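Local coordinates for translocator protein BipD (Burkholderia pseudomallei, PDB 3NFT) that is required for invasion of epithelial cells and survival within host cells, and probably regulates secretion of the effectors BipB and BipC and their insertion into the target membrane, at residues G70-L75 with L161-S166; P60-G65 with I165-D170; E97-E102 with V285-I290; K149-V154 with D259-D264. All coordinates share one frame; numbering follows the deposited sequence.

Contact 1: G70-L75 with L161-S166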
loop_
_atom_site.group_PDB
_atom_site.type_symbol
_atom_site.label_atom_id
_atom_site.label_comp_id
_atom_site.label_asym_id
_atom_site.label_seq_id
_atom_site.Cartn_x
_atom_site.Cartn_y
_atom_site.Cartn_z
ATOM N N GLY A 70 34.638 38.026 -19.628
ATOM C CA GLY A 70 33.743 37.239 -18.801
ATOM C C GLY A 70 34.186 35.780 -18.765
ATOM O O GLY A 70 35.216 35.424 -19.344
ATOM N N ARG A 71 33.411 34.950 -18.095
ATOM C CA ARG A 71 33.599 33.508 -18.117
ATOM C C ARG A 71 32.309 32.878 -18.616
ATOM O O ARG A 71 31.241 33.189 -18.098
ATOM C CB ARG A 71 33.932 32.952 -16.732
ATOM C CG ARG A 71 34.158 31.450 -16.767
ATOM C CD ARG A 71 34.499 30.844 -15.419
ATOM N NE ARG A 71 35.133 29.538 -15.585
ATOM C CZ ARG A 71 34.519 28.386 -15.829
ATOM N NH1 ARG A 71 33.203 28.313 -15.979
ATOM N NH2 ARG A 71 35.251 27.277 -15.945
ATOM N N ARG A 72 32.423 32.059 -19.653
ATOM C CA ARG A 72 31.302 31.322 -20.238
ATOM C C ARG A 72 31.225 29.920 -19.641
ATOM O O ARG A 72 32.192 29.429 -19.046
ATOM C CB ARG A 72 31.453 31.288 -21.749
ATOM C CG ARG A 72 31.320 32.715 -22.342
ATOM C CD ARG A 72 31.826 32.818 -23.702
ATOM N NE ARG A 72 32.166 34.189 -24.130
ATOM C CZ ARG A 72 31.682 34.839 -25.178
ATOM N NH1 ARG A 72 30.786 34.283 -25.996
ATOM N NH2 ARG A 72 32.124 36.070 -25.424
ATOM N N ALA A 73 30.082 29.265 -19.840
ATOM C CA ALA A 73 29.791 27.981 -19.267
ATOM C C ALA A 73 30.161 26.829 -20.192
ATOM O O ALA A 73 29.815 26.837 -21.373
ATOM C CB ALA A 73 28.258 27.902 -18.918
ATOM N N ASN A 74 30.771 25.784 -19.637
ATOM C CA ASN A 74 30.955 24.494 -20.291
ATOM C C ASN A 74 29.634 23.769 -20.147
ATOM O O ASN A 74 29.300 23.222 -19.099
ATOM C CB ASN A 74 32.119 23.705 -19.640
ATOM C CG ASN A 74 32.290 22.326 -20.203
ATOM O OD1 ASN A 74 31.536 21.907 -21.085
ATOM N ND2 ASN A 74 33.305 21.574 -19.684
ATOM N N LEU A 75 28.838 23.801 -21.207
ATOM C CA LEU A 75 27.471 23.281 -21.092
ATOM C C LEU A 75 27.417 21.751 -20.957
ATOM O O LEU A 75 26.388 21.189 -20.575
ATOM C CB LEU A 75 26.618 23.739 -22.284
ATOM C CG LEU A 75 26.516 25.232 -22.490
ATOM C CD1 LEU A 75 25.818 25.524 -23.844
ATOM C CD2 LEU A 75 25.756 25.882 -21.325
ATOM N N LEU A 161 25.572 35.735 -24.913
ATOM C CA LEU A 161 25.312 37.174 -24.876
ATOM C C LEU A 161 26.558 37.991 -24.656
ATOM O O LEU A 161 26.612 39.154 -24.982
ATOM C CB LEU A 161 24.231 37.531 -23.855
ATOM C CG LEU A 161 24.517 37.384 -22.356
ATOM C CD1 LEU A 161 25.310 38.589 -21.854
ATOM C CD2 LEU A 161 23.193 37.248 -21.552
ATOM N N GLN A 162 27.607 37.342 -24.131
ATOM C CA GLN A 162 28.869 38.024 -23.857
ATOM C C GLN A 162 29.542 38.510 -25.145
ATOM O O GLN A 162 30.382 39.407 -25.097
ATOM C CB GLN A 162 29.792 37.104 -23.046
ATOM C CG GLN A 162 29.196 36.794 -21.704
ATOM C CD GLN A 162 30.131 35.973 -20.826
ATOM O OE1 GLN A 162 31.348 36.121 -20.901
ATOM N NE2 GLN A 162 29.555 35.099 -20.018
ATOM N N ASP A 163 29.160 37.929 -26.281
ATOM C CA ASP A 163 29.701 38.384 -27.558
ATOM C C ASP A 163 29.234 39.799 -27.869
ATOM O O ASP A 163 29.795 40.472 -28.747
ATOM C CB ASP A 163 29.239 37.502 -28.704
ATOM C CG ASP A 163 29.937 36.163 -28.779
ATOM O OD1 ASP A 163 29.517 35.335 -29.607
ATOM O OD2 ASP A 163 30.915 35.938 -28.063
ATOM N N TYR A 164 28.175 40.225 -27.185
ATOM C CA TYR A 164 27.563 41.525 -27.445
ATOM C C TYR A 164 27.906 42.585 -26.406
ATOM O O TYR A 164 27.306 43.670 -26.375
ATOM C CB TYR A 164 26.054 41.338 -27.606
ATOM C CG TYR A 164 25.695 40.547 -28.818
ATOM C CD1 TYR A 164 25.096 39.303 -28.708
ATOM C CD2 TYR A 164 25.958 41.040 -30.091
ATOM C CE1 TYR A 164 24.772 38.552 -29.844
ATOM C CE2 TYR A 164 25.636 40.294 -31.235
ATOM C CZ TYR A 164 25.052 39.062 -31.102
ATOM O OH TYR A 164 24.712 38.334 -32.231
ATOM N N ILE A 165 28.883 42.287 -25.542
ATOM C CA ILE A 165 29.402 43.241 -24.606
ATOM C C ILE A 165 30.873 43.386 -24.899
ATOM O O ILE A 165 31.599 42.365 -24.966
ATOM C CB ILE A 165 29.199 42.751 -23.156
ATOM C CG1 ILE A 165 27.697 42.574 -22.873
ATOM C CG2 ILE A 165 29.907 43.661 -22.166
ATOM C CD1 ILE A 165 27.390 41.825 -21.608
ATOM N N SER A 166 31.324 44.619 -25.036
ATOM C CA SER A 166 32.727 44.876 -25.357
ATOM C C SER A 166 33.227 46.181 -24.764
ATOM O O SER A 166 32.444 47.029 -24.333
ATOM C CB SER A 166 32.894 44.865 -26.866
ATOM O OG SER A 166 32.174 45.923 -27.485
HETATM O O HOH W 1 33.385 37.756 -21.989
#
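Q162 reaches into the backbone of G70 and R71, while R72 runs back over it to meet D163. The tightly held part is the Q162 amide. Its CG is anti to the carbonyl carbon (chi1 -63°) and the chain runs extended beyond it, the amide meeting the loop backbone. Q162 NE2 donates to R71 O at 3.2 Å along a nearly straight bond (177°); R71 O lies in the amide plane, whereas NE2 stands well above the plane of the R71 carbonyl. NE2 also donates to M158 O. On the other branch, Q162 OE1 sits 3.4 Å from G70 CA and takes a bond from a water 2.8 Å away, which in turn accepts from G70 N. Gripped at both branches, the amide has its rotation fixed. The outer part is exposed and looser. R72 and Q162 slide past each other in opposite directions, and Q162 CB lies over one face of the guanidinium, toward its rim. R72 NH1 and NH2 both donate end-on to D163 OD2, at 2.7 and 2.9 Å, from the same face of the carboxylate, in a bent, forked salt bridge. The contact ties the loop between strand 66-68 and helix 76-103 to the short 3-10 turn following helix 121-160. R71 extends the other way to a salt bridge with E53 of helix 41-56, and A73 N bonds S159 OG on helix 121-160.

Contact 2: P60-G65 with I165-D170; sequences PDRIDG and ISAKDD
P60 and I165 make the apolar part of this contact: P60 CG of the proline ring lies 3.7 Å from I165 CG2, the branch that stands anti to the backbone N. Y247 of helix 244-295 also packs on I165, and F67 on P60. Two separate beta hairpins face each other here. Strand 61-63 turns through D64 and G65, a type I' turn by its backbone angles, into strand 66-68, whereas strand 165-168 pairs with 172-175 in another sheet. The polar part is R62, which leans from the first hairpin into the turn of the second. Its CG is anti to the backbone N (chi1 -176°), and the chain bends at chi2 and chi3. D170 O sits over the centre of the R62 guanidinium, 3.4 Å above its plane. K168 O lies at the edge, in plane, 3.4 Å from R62 NH2; that nitrogen donates to N172 O. A water links R62 NH1, from which it accepts at 2.8 Å, to D169 O, to which it donates at 3.1 Å. D169 OD2 is 7.0 Å from R62 NH2, so any attraction between these charges is probably long-range. A167 CB approaches R62 NH2 to 4.0 Å.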
loop_
_atom_site.group_PDB
_atom_site.type_symbol
_atom_site.label_atom_id
_atom_site.label_comp_id
_atom_site.label_asym_id
_atom_site.label_seq_id
_atom_site.Cartn_x
_atom_site.Cartn_y
_atom_site.Cartn_z
ATOM N N PRO A 60 31.533 40.136 -18.799
ATOM C CA PRO A 60 32.679 41.026 -18.835
ATOM C C PRO A 60 32.530 42.192 -17.849
ATOM O O PRO A 60 31.426 42.485 -17.401
ATOM C CB PRO A 60 32.696 41.524 -20.290
ATOM C CG PRO A 60 31.797 40.629 -21.050
ATOM C CD PRO A 60 30.848 40.051 -20.100
ATOM N N ASP A 61 33.635 42.813 -17.472
ATOM C CA ASP A 61 33.594 43.931 -16.576
ATOM C C ASP A 61 34.813 44.800 -16.837
ATOM O O ASP A 61 35.652 44.474 -17.686
ATOM C CB ASP A 61 33.537 43.422 -15.121
ATOM C CG ASP A 61 32.799 44.375 -14.172
ATOM O OD1 ASP A 61 32.608 45.572 -14.507
ATOM O OD2 ASP A 61 32.420 43.916 -13.069
ATOM N N ARG A 62 34.865 45.930 -16.144
ATOM C CA ARG A 62 36.010 46.807 -16.139
ATOM C C ARG A 62 36.327 47.019 -14.664
ATOM O O ARG A 62 35.536 47.610 -13.933
ATOM C CB ARG A 62 35.658 48.126 -16.825
ATOM C CG ARG A 62 36.800 49.099 -16.964
ATOM C CD ARG A 62 37.469 48.950 -18.300
ATOM N NE ARG A 62 36.758 49.632 -19.387
ATOM C CZ ARG A 62 37.256 49.752 -20.615
ATOM N NH1 ARG A 62 38.449 49.241 -20.902
ATOM N NH2 ARG A 62 36.579 50.384 -21.561
ATOM N N ILE A 63 37.482 46.503 -14.225
ATOM C CA ILE A 63 37.865 46.520 -12.813
ATOM C C ILE A 63 39.078 47.439 -12.651
ATOM O O ILE A 63 40.129 47.191 -13.247
ATOM C CB ILE A 63 38.186 45.090 -12.287
ATOM C CG1 ILE A 63 38.577 45.109 -10.803
ATOM C CG2 ILE A 63 39.295 44.438 -13.102
ATOM C CD1 ILE A 63 37.431 45.455 -9.860
ATOM N N ASP A 64 38.912 48.513 -11.878
ATOM C CA ASP A 64 39.933 49.560 -11.760
ATOM C C ASP A 64 40.474 49.992 -13.137
ATOM O O ASP A 64 41.671 50.257 -13.297
ATOM C CB ASP A 64 41.075 49.105 -10.830
ATOM C CG ASP A 64 40.627 48.936 -9.381
ATOM O OD1 ASP A 64 39.610 49.541 -8.981
ATOM O OD2 ASP A 64 41.306 48.201 -8.632
ATOM N N GLY A 65 39.579 50.055 -14.126
ATOM C CA GLY A 65 39.931 50.527 -15.466
ATOM C C GLY A 65 40.346 49.511 -16.527
ATOM O O GLY A 65 40.404 49.864 -17.706
ATOM N N ILE A 165 28.883 42.287 -25.542
ATOM C CA ILE A 165 29.402 43.241 -24.606
ATOM C C ILE A 165 30.873 43.386 -24.899
ATOM O O ILE A 165 31.599 42.365 -24.966
ATOM C CB ILE A 165 29.199 42.751 -23.156
ATOM C CG1 ILE A 165 27.697 42.574 -22.873
ATOM C CG2 ILE A 165 29.907 43.661 -22.166
ATOM C CD1 ILE A 165 27.390 41.825 -21.608
ATOM N N SER A 166 31.324 44.619 -25.036
ATOM C CA SER A 166 32.727 44.876 -25.357
ATOM C C SER A 166 33.227 46.181 -24.764
ATOM O O SER A 166 32.444 47.029 -24.333
ATOM C CB SER A 166 32.894 44.865 -26.866
ATOM O OG SER A 166 32.174 45.923 -27.485
ATOM N N ALA A 167 34.543 46.346 -24.744
ATOM C CA ALA A 167 35.169 47.588 -24.334
ATOM C C ALA A 167 34.956 48.664 -25.387
ATOM O O ALA A 167 35.143 48.423 -26.590
ATOM C CB ALA A 167 36.705 47.367 -24.126
ATOM N N LYS A 168 34.602 49.862 -24.923
ATOM C CA LYS A 168 34.479 51.045 -25.777
ATOM C C LYS A 168 35.354 52.125 -25.155
ATOM O O LYS A 168 35.275 52.371 -23.955
ATOM C CB LYS A 168 33.016 51.513 -25.826
ATOM C CG LYS A 168 32.745 52.743 -26.698
ATOM C CD LYS A 168 32.729 52.382 -28.152
ATOM C CE LYS A 168 32.639 53.601 -29.030
ATOM N NZ LYS A 168 32.639 53.187 -30.455
ATOM N N ASP A 169 36.180 52.789 -25.952
ATOM C CA ASP A 169 36.991 53.896 -25.439
ATOM C C ASP A 169 37.915 53.344 -24.358
ATOM O O ASP A 169 38.182 52.150 -24.320
ATOM C CB ASP A 169 36.105 55.020 -24.858
ATOM C CG ASP A 169 35.002 55.446 -25.797
ATOM O OD1 ASP A 169 35.264 55.631 -27.012
ATOM O OD2 ASP A 169 33.864 55.605 -25.311
ATOM N N ASP A 170 38.377 54.196 -23.458
ATOM C CA ASP A 170 39.272 53.743 -22.399
ATOM C C ASP A 170 38.527 53.402 -21.117
ATOM O O ASP A 170 39.063 52.707 -20.253
ATOM C CB ASP A 170 40.329 54.816 -22.157
ATOM C CG ASP A 170 41.132 55.118 -23.416
ATOM O OD1 ASP A 170 42.019 54.299 -23.769
ATOM O OD2 ASP A 170 40.862 56.163 -24.058
HETATM O O HOH W 2 39.652 49.604 -23.419
#

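Contact 3: E97-E102 with V285-I290; sequences ERLETE and VLSGAI
L99 packs against L286 and I290 where two nearly parallel helices of the elongated helical bundle run side by side, the local axes of the two segments 10.7 Å apart and inclined by 19°. Segment 285-290 lies in a predicted coiled-coil region of helix 244-295. Apolar packing dominates, and the two methyls of L99 divide the work. L99 CD1 meets L286 CD1 at 4.0 Å; L99 CD2 meets I290 CD1 at 3.8 Å, the side chains crossing at about a right angle. I290 has CG1 anti to the carbonyl carbon (chi1 -72°), while its other branch, CG2, turns to E102. There the carbon chain of the glutamate, bent at chi2, lays its carboxylate against that methyl, with E102 OE2 3.8 Å from I290 CG2. L96 and, from helix 121-160, I130 flank L286, and on helix 244-295 V285 and A289 pack on A289 and V285 of the second subunit. Polar interactions are local or directed elsewhere. On the face of helix 97-102 turned from the contact, T101 OG1 donates to E97 O, which also accepts from T101 N across the opposite face of its carbonyl plane. S287 OG, bonded to V283 O and A27 N, lies 4.0 Å from L99 CD2.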
loop_
_atom_site.group_PDB
_atom_site.type_symbol
_atom_site.label_atom_id
_atom_site.label_comp_id
_atom_site.label_asym_id
_atom_site.label_seq_id
_atom_site.Cartn_x
_atom_site.Cartn_y
_atom_site.Cartn_z
ATOM N N GLU A 97 11.565 -3.301 -9.804
ATOM C CA GLU A 97 11.021 -4.416 -10.595
ATOM C C GLU A 97 11.510 -5.762 -10.050
ATOM O O GLU A 97 10.737 -6.726 -9.971
ATOM C CB GLU A 97 11.371 -4.241 -12.077
ATOM C CG GLU A 97 10.552 -3.133 -12.730
ATOM C CD GLU A 97 10.959 -2.819 -14.169
ATOM O OE1 GLU A 97 11.935 -3.414 -14.681
ATOM O OE2 GLU A 97 10.286 -1.972 -14.797
ATOM N N ARG A 98 12.784 -5.829 -9.653
ATOM C CA ARG A 98 13.328 -7.065 -9.065
ATOM C C ARG A 98 12.685 -7.386 -7.731
ATOM O O ARG A 98 12.379 -8.540 -7.456
ATOM C CB ARG A 98 14.851 -6.985 -8.911
ATOM C CG ARG A 98 15.546 -6.832 -10.244
ATOM C CD ARG A 98 17.020 -7.204 -10.214
ATOM N NE ARG A 98 17.842 -6.350 -9.362
ATOM C CZ ARG A 98 18.320 -5.145 -9.701
ATOM N NH1 ARG A 98 18.048 -4.582 -10.879
ATOM N NH2 ARG A 98 19.072 -4.482 -8.843
ATOM N N LEU A 99 12.478 -6.361 -6.907
ATOM C CA LEU A 99 11.808 -6.533 -5.610
ATOM C C LEU A 99 10.366 -6.994 -5.783
ATOM O O LEU A 99 9.890 -7.873 -5.055
ATOM C CB LEU A 99 11.887 -5.242 -4.790
ATOM C CG LEU A 99 13.298 -4.868 -4.314
ATOM C CD1 LEU A 99 13.379 -3.403 -3.867
ATOM C CD2 LEU A 99 13.745 -5.790 -3.161
ATOM N N GLU A 100 9.679 -6.426 -6.769
ATOM C CA GLU A 100 8.302 -6.792 -7.068
ATOM C C GLU A 100 8.234 -8.262 -7.484
ATOM O O GLU A 100 7.347 -9.015 -7.053
ATOM C CB GLU A 100 7.753 -5.887 -8.164
ATOM C CG GLU A 100 6.339 -6.231 -8.594
ATOM C CD GLU A 100 5.765 -5.234 -9.584
ATOM O OE1 GLU A 100 6.431 -4.218 -9.904
ATOM O OE2 GLU A 100 4.644 -5.496 -10.064
ATOM N N THR A 101 9.176 -8.675 -8.317
ATOM C CA THR A 101 9.255 -10.073 -8.738
ATOM C C THR A 101 9.484 -11.003 -7.541
ATOM O O THR A 101 8.854 -12.061 -7.453
ATOM C CB THR A 101 10.335 -10.262 -9.811
ATOM O OG1 THR A 101 10.004 -9.447 -10.942
ATOM C CG2 THR A 101 10.426 -11.721 -10.252
ATOM N N GLU A 102 10.362 -10.597 -6.621
ATOM C CA GLU A 102 10.573 -11.309 -5.350
ATOM C C GLU A 102 9.274 -11.478 -4.550
ATOM O O GLU A 102 9.069 -12.521 -3.920
ATOM C CB GLU A 102 11.595 -10.564 -4.481
ATOM C CG GLU A 102 13.029 -11.040 -4.575
ATOM C CD GLU A 102 13.525 -11.656 -3.274
ATOM O OE1 GLU A 102 14.478 -11.101 -2.688
ATOM O OE2 GLU A 102 12.959 -12.685 -2.830
ATOM N N VAL A 285 12.966 -0.716 3.394
ATOM C CA VAL A 285 11.694 -1.205 3.926
ATOM C C VAL A 285 11.213 -2.465 3.202
ATOM O O VAL A 285 10.852 -3.458 3.826
ATOM C CB VAL A 285 10.597 -0.104 3.892
ATOM C CG1 VAL A 285 9.223 -0.702 4.161
ATOM C CG2 VAL A 285 10.940 0.951 4.925
ATOM N N LEU A 286 11.234 -2.439 1.882
ATOM C CA LEU A 286 10.772 -3.567 1.089
ATOM C C LEU A 286 11.654 -4.805 1.291
ATOM O O LEU A 286 11.138 -5.917 1.383
ATOM C CB LEU A 286 10.736 -3.201 -0.393
ATOM C CG LEU A 286 9.677 -2.206 -0.879
ATOM C CD1 LEU A 286 9.987 -1.819 -2.349
ATOM C CD2 LEU A 286 8.290 -2.785 -0.751
ATOM N N SER A 287 12.971 -4.594 1.393
ATOM C CA SER A 287 13.901 -5.695 1.607
ATOM C C SER A 287 13.662 -6.339 2.953
ATOM O O SER A 287 13.645 -7.568 3.062
ATOM C CB SER A 287 15.334 -5.181 1.517
ATOM O OG SER A 287 15.512 -4.692 0.223
ATOM N N GLY A 288 13.458 -5.512 3.982
ATOM C CA GLY A 288 13.140 -6.011 5.313
ATOM C C GLY A 288 11.832 -6.766 5.347
ATOM O O GLY A 288 11.733 -7.827 5.990
ATOM N N ALA A 289 10.819 -6.226 4.663
ATOM C CA ALA A 289 9.520 -6.900 4.535
ATOM C C ALA A 289 9.652 -8.275 3.888
ATOM O O ALA A 289 9.093 -9.251 4.368
ATOM C CB ALA A 289 8.514 -6.030 3.733
ATOM N N ILE A 290 10.377 -8.332 2.780
ATOM C CA ILE A 290 10.601 -9.587 2.066
ATOM C C ILE A 290 11.338 -10.594 2.941
ATOM O O ILE A 290 11.004 -11.786 2.938
ATOM C CB ILE A 290 11.388 -9.342 0.765
ATOM C CG1 ILE A 290 10.478 -8.649 -0.255
ATOM C CG2 ILE A 290 11.941 -10.662 0.203
ATOM C CD1 ILE A 290 11.237 -7.984 -1.420
#

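Contact 4: K149-V154 with D259-D264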
loop_
_atom_site.group_PDB
_atom_site.type_symbol
_atom_site.label_atom_id
_atom_site.label_comp_id
_atom_site.label_asym_id
_atom_site.label_seq_id
_atom_site.Cartn_x
_atom_site.Cartn_y
_atom_site.Cartn_z
ATOM N N LYS A 149 17.533 21.112 -18.233
ATOM C CA LYS A 149 17.600 21.659 -19.577
ATOM C C LYS A 149 17.382 23.168 -19.608
ATOM O O LYS A 149 18.084 23.915 -20.307
ATOM C CB LYS A 149 16.580 20.950 -20.461
ATOM C CG LYS A 149 16.526 21.504 -21.838
ATOM C CD LYS A 149 17.765 21.279 -22.665
ATOM C CE LYS A 149 17.417 21.452 -24.154
ATOM N NZ LYS A 149 18.601 21.667 -24.994
ATOM N N TYR A 150 16.388 23.633 -18.862
ATOM C CA TYR A 150 16.175 25.066 -18.671
ATOM C C TYR A 150 17.413 25.771 -18.144
ATOM O O TYR A 150 17.860 26.779 -18.666
ATOM C CB TYR A 150 15.016 25.268 -17.725
ATOM C CG TYR A 150 14.920 26.598 -16.994
ATOM C CD1 TYR A 150 14.760 27.809 -17.676
ATOM C CD2 TYR A 150 14.913 26.644 -15.618
ATOM C CE1 TYR A 150 14.622 28.988 -16.998
ATOM C CE2 TYR A 150 14.781 27.834 -14.924
ATOM C CZ TYR A 150 14.634 29.015 -15.619
ATOM O OH TYR A 150 14.471 30.192 -14.932
ATOM N N PHE A 151 17.970 25.185 -17.084
ATOM C CA PHE A 151 19.143 25.733 -16.390
ATOM C C PHE A 151 20.298 25.842 -17.382
ATOM O O PHE A 151 20.974 26.856 -17.428
ATOM C CB PHE A 151 19.452 24.797 -15.219
ATOM C CG PHE A 151 20.390 25.335 -14.165
ATOM C CD1 PHE A 151 20.261 26.609 -13.639
ATOM C CD2 PHE A 151 21.350 24.469 -13.615
ATOM C CE1 PHE A 151 21.081 27.054 -12.602
ATOM C CE2 PHE A 151 22.151 24.894 -12.572
ATOM C CZ PHE A 151 22.029 26.181 -12.072
ATOM N N GLN A 152 20.477 24.784 -18.189
ATOM C CA GLN A 152 21.448 24.723 -19.254
ATOM C C GLN A 152 21.237 25.795 -20.291
ATOM O O GLN A 152 22.180 26.438 -20.737
ATOM C CB GLN A 152 21.468 23.327 -19.893
ATOM C CG GLN A 152 22.523 23.061 -20.949
ATOM C CD GLN A 152 22.525 21.594 -21.382
ATOM O OE1 GLN A 152 21.626 20.829 -21.030
ATOM N NE2 GLN A 152 23.533 21.183 -22.113
ATOM N N SER A 153 19.979 26.002 -20.679
ATOM C CA SER A 153 19.680 26.968 -21.728
ATOM C C SER A 153 19.943 28.399 -21.242
ATOM O O SER A 153 20.343 29.263 -22.018
ATOM C CB SER A 153 18.233 26.808 -22.222
ATOM O OG SER A 153 17.295 27.243 -21.258
ATOM N N VAL A 154 19.761 28.641 -19.938
ATOM C CA VAL A 154 20.082 29.940 -19.336
ATOM C C VAL A 154 21.604 30.127 -19.309
ATOM O O VAL A 154 22.121 31.148 -19.689
ATOM C CB VAL A 154 19.448 30.099 -17.952
ATOM C CG1 VAL A 154 19.888 31.401 -17.287
ATOM C CG2 VAL A 154 17.906 30.030 -18.018
ATOM N N ASP A 259 21.171 34.814 -10.147
ATOM C CA ASP A 259 21.312 34.127 -8.872
ATOM C C ASP A 259 19.974 33.574 -8.360
ATOM O O ASP A 259 19.935 32.543 -7.658
ATOM C CB ASP A 259 21.947 35.016 -7.793
ATOM C CG ASP A 259 23.414 35.343 -8.058
ATOM O OD1 ASP A 259 24.037 34.711 -8.929
ATOM O OD2 ASP A 259 23.986 36.213 -7.338
ATOM N N ASN A 260 18.876 34.262 -8.679
ATOM C CA ASN A 260 17.560 33.747 -8.330
ATOM C C ASN A 260 17.311 32.399 -9.048
ATOM O O ASN A 260 16.775 31.446 -8.448
ATOM C CB ASN A 260 16.496 34.775 -8.694
ATOM C CG ASN A 260 15.166 34.574 -7.971
ATOM O OD1 ASN A 260 14.815 33.477 -7.450
ATOM N ND2 ASN A 260 14.391 35.646 -7.956
ATOM N N ILE A 261 17.639 32.342 -10.337
ATOM C CA ILE A 261 17.464 31.104 -11.105
ATOM C C ILE A 261 18.342 30.000 -10.514
ATOM O O ILE A 261 17.862 28.895 -10.323
ATOM C CB ILE A 261 17.752 31.287 -12.596
ATOM C CG1 ILE A 261 16.743 32.273 -13.217
ATOM C CG2 ILE A 261 17.763 29.906 -13.329
ATOM C CD1 ILE A 261 17.075 32.597 -14.691
ATOM N N GLN A 262 19.576 30.342 -10.108
ATOM C CA GLN A 262 20.431 29.335 -9.477
ATOM C C GLN A 262 19.777 28.830 -8.177
ATOM O O GLN A 262 19.795 27.637 -7.886
ATOM C CB GLN A 262 21.812 29.894 -9.131
ATOM C CG GLN A 262 22.728 28.839 -8.558
ATOM C CD GLN A 262 24.096 29.343 -8.106
ATOM O OE1 GLN A 262 24.644 28.895 -7.055
ATOM N NE2 GLN A 262 24.681 30.239 -8.879
ATOM N N ASN A 263 19.220 29.746 -7.385
ATOM C CA ASN A 263 18.577 29.328 -6.154
ATOM C C ASN A 263 17.376 28.414 -6.384
ATOM O O ASN A 263 17.161 27.466 -5.659
ATOM C CB ASN A 263 18.147 30.520 -5.309
ATOM C CG ASN A 263 17.698 30.091 -3.937
ATOM O OD1 ASN A 263 16.517 29.881 -3.699
ATOM N ND2 ASN A 263 18.669 29.854 -3.049
ATOM N N ASP A 264 16.602 28.688 -7.420
ATOM C CA ASP A 264 15.459 27.854 -7.748
ATOM C C ASP A 264 15.910 26.434 -8.029
ATOM O O ASP A 264 15.288 25.468 -7.581
ATOM C CB ASP A 264 14.727 28.386 -8.988
ATOM C CG ASP A 264 14.018 29.697 -8.762
ATOM O OD1 ASP A 264 13.680 30.021 -7.606
ATOM O OD2 ASP A 264 13.831 30.421 -9.765
HETATM O O HOH W 3 13.751 29.640 -12.443
#
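I261 is the side chain on which Y150, F151 and V154 converge. Y150 crosses it obliquely, with Y150 OH 3.5 Å from I261 CG1 and ring atom CE2 4.0 Å from I261 CG2. CG of Y150 is anti to the backbone N (chi1 158°), which starts the ring toward helix 244-295. F151 and I261 slide past each other in opposite directions, the I261 CG2 methyl lying at the edge of the phenyl ring, near its plane, 4.1 Å from F151 CD1. V154 comes tip to tip, its CG1 4.0 Å from I261 CD1. F151 CE1 also touches the backbone at Q262 CA, 3.9 Å away. Segments 149-154 and 259-264 run antiparallel, their local axes 11.0 Å apart at closest approach and at 159°; they belong to helices 121-160 and 244-295, which carry the predicted coiled-coil regions and form the long central antiparallel coiled coil known from this family of needle-tip proteins. One water joins them at the edge of the apolar patch: it lies 2.6 Å from Y150 OH and donates to D264 OD2, which also forms a salt bridge with K227. Around this shell, F151 joins an aromatic cluster, its ring stacked with F54 of helix 41-56 and meeting F78 of helix 76-103 at a steep angle. L228 of helix 226-233 packs on both Y150 and V154, while Q262 rests on I51, F54 and A55 of helix 41-56.

Contacts 1 and 2 lie at one end of the elongated molecule, their centres about 14 Å apart; they share I165 and S166 and touch where Q162 CG packs on P60 CD. Contact 4 lies near the chain's middle, its centre about 16 Å from that of contact 1. Contact 3 lies on the other side of the chain's centre, its own centre about 50 Å from that of contact 1 and about 62 Å from that of contact 2. Contacts 3 and 4 both use helix 244-295, which runs through the bundle, and contact 4 is nested inside the chain loop closed by contact 3. Contacts 1 and 2 both alternate in sequence with 3 and 4, so early and late parts of the chain are interlocked along the rod.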